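Local coordinates for protein beta-glucuronidase (Dictyoglomus thermophilum, PDB 6XXW) that probably hydrolyses beta-D-glucuronides as a beta-glucuronidase of glycosyl hydrolase family 2, at residues Val571-Arg574 / Pro578-Val581. Residues are numbered along the deposited sequence; the frame is centred on the assembly and turned at random.
Sequences VFTR and PKMV
Lys579 NZ is gripped by three oxygens: it makes a salt bridge to Asp554 and hydrogen bonds to the backbone carbonyls of Gly570 and Ala510. CB and CG of Lys579 pass Val571 O, with CB at 3.5 Å, and the chain, extended beyond CG, carries NZ on to those oxygens; on the way Lys579 CE lies 4.1 Å from Phe572 O. The backbone of the same lysine closes the loop, because Lys579 N donates to Val571 O at 2.9 Å, nearly straight at 167°. It accompanies a single beta bridge of Phe572 with Pro578. The CB of Phe572 points away from 578-581, but with CG anti to its carbonyl carbon (chi1 -63°) the ring comes back obliquely beside the proline: Phe572 CD2 comes within 3.6 Å of Pro578 CA, and CE2 lies 3.9 Å from Pro578 CB. Helix 319-332 packs on this ring through Leu328, Trp331 and Ile332. Were Phe572 cut back to an alanine, the ring between Pro578 and that helix would be gone, which is likely to leave a gap there and the proline without its aromatic neighbour. Beyond the bridge, Val571 CG2 meets Val581 CG1 at 3.8 Å, the two side chains crossing at about a right angle. Pro578 also packs on Glu525 of the second subunit. This is the loop after the last parallel strand of the TIM barrel, 544-550, turning back on itself as it enters the final helix, 580-591.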
loop_
_atom_site.group_PDB
_atom_site.type_symbol
_atom_site.label_atom_id
_atom_site.label_comp_id
_atom_site.label_asym_id
_atom_site.label_seq_id
_atom_site.Cartn_x
_atom_site.Cartn_y
_atom_site.Cartn_z
ATOM N N VAL A 571 -2.383 3.708 16.025
ATOM C CA VAL A 571 -2.282 2.262 16.217
ATOM C C VAL A 571 -3.268 1.546 15.290
ATOM O O VAL A 571 -3.043 0.396 14.893
ATOM C CB VAL A 571 -2.521 1.941 17.706
ATOM C CG1 VAL A 571 -2.922 0.497 17.921
ATOM C CG2 VAL A 571 -1.298 2.311 18.548
ATOM N N PHE A 572 -4.366 2.213 14.948
ATOM C CA PHE A 572 -5.315 1.782 13.932
ATOM C C PHE A 572 -5.209 2.709 12.728
ATOM O O PHE A 572 -4.845 3.881 12.858
ATOM C CB PHE A 572 -6.765 1.798 14.456
ATOM C CG PHE A 572 -7.003 0.848 15.593
ATOM C CD1 PHE A 572 -6.912 1.287 16.902
ATOM C CD2 PHE A 572 -7.298 -0.482 15.355
ATOM C CE1 PHE A 572 -7.118 0.425 17.964
ATOM C CE2 PHE A 572 -7.501 -1.362 16.421
ATOM C CZ PHE A 572 -7.418 -0.900 17.730
ATOM N N THR A 573 -5.529 2.182 11.547
ATOM C CA THR A 573 -5.642 3.057 10.389
ATOM C C THR A 573 -6.849 3.980 10.565
ATOM O O THR A 573 -7.679 3.798 11.461
ATOM C CB THR A 573 -5.781 2.238 9.107
ATOM O OG1 THR A 573 -6.990 1.483 9.171
ATOM C CG2 THR A 573 -4.608 1.295 8.948
ATOM N N ARG A 574 -6.964 4.978 9.681
ATOM C CA ARG A 574 -8.093 5.898 9.794
ATOM C C ARG A 574 -9.430 5.188 9.593
ATOM O O ARG A 574 -10.455 5.636 10.124
ATOM C CB ARG A 574 -7.954 7.037 8.787
ATOM C CG ARG A 574 -8.846 8.234 9.106
ATOM C CD ARG A 574 -8.561 9.363 8.149
ATOM N NE ARG A 574 -9.010 10.677 8.618
ATOM C CZ ARG A 574 -9.407 11.639 7.794
ATOM N NH1 ARG A 574 -9.436 11.408 6.492
ATOM N NH2 ARG A 574 -9.763 12.829 8.258
ATOM N N PRO A 578 -6.388 -2.586 12.475
ATOM C CA PRO A 578 -5.190 -2.537 13.325
ATOM C C PRO A 578 -3.891 -2.593 12.536
ATOM O O PRO A 578 -3.773 -3.309 11.539
ATOM C CB PRO A 578 -5.339 -3.785 14.206
ATOM C CG PRO A 578 -6.106 -4.769 13.320
ATOM C CD PRO A 578 -7.075 -3.892 12.540
ATOM N N LYS A 579 -2.889 -1.849 13.014
ATOM C CA LYS A 579 -1.524 -2.061 12.565
ATOM C C LYS A 579 -0.866 -3.124 13.442
ATOM O O LYS A 579 -1.450 -3.600 14.415
ATOM C CB LYS A 579 -0.731 -0.748 12.581
ATOM C CG LYS A 579 -1.314 0.309 11.650
ATOM C CD LYS A 579 -0.494 1.606 11.730
ATOM C CE LYS A 579 -1.295 2.789 11.187
ATOM N NZ LYS A 579 -0.607 4.101 11.426
ATOM N N MET A 580 0.377 -3.490 13.101
ATOM C CA MET A 580 1.085 -4.521 13.855
ATOM C C MET A 580 1.080 -4.241 15.358
ATOM O O MET A 580 0.776 -5.127 16.165
ATOM C CB MET A 580 2.519 -4.648 13.337
ATOM C CG MET A 580 3.224 -5.895 13.816
ATOM S SD MET A 580 4.916 -5.949 13.179
ATOM C CE MET A 580 4.594 -5.495 11.491
ATOM N N VAL A 581 1.397 -3.003 15.756
ATOM C CA VAL A 581 1.528 -2.712 17.184
ATOM C C VAL A 581 0.204 -2.841 17.934
ATOM O O VAL A 581 0.219 -3.048 19.152
ATOM C CB VAL A 581 2.130 -1.308 17.406
ATOM C CG1 VAL A 581 1.137 -0.241 17.054
ATOM C CG2 VAL A 581 2.607 -1.146 18.860
#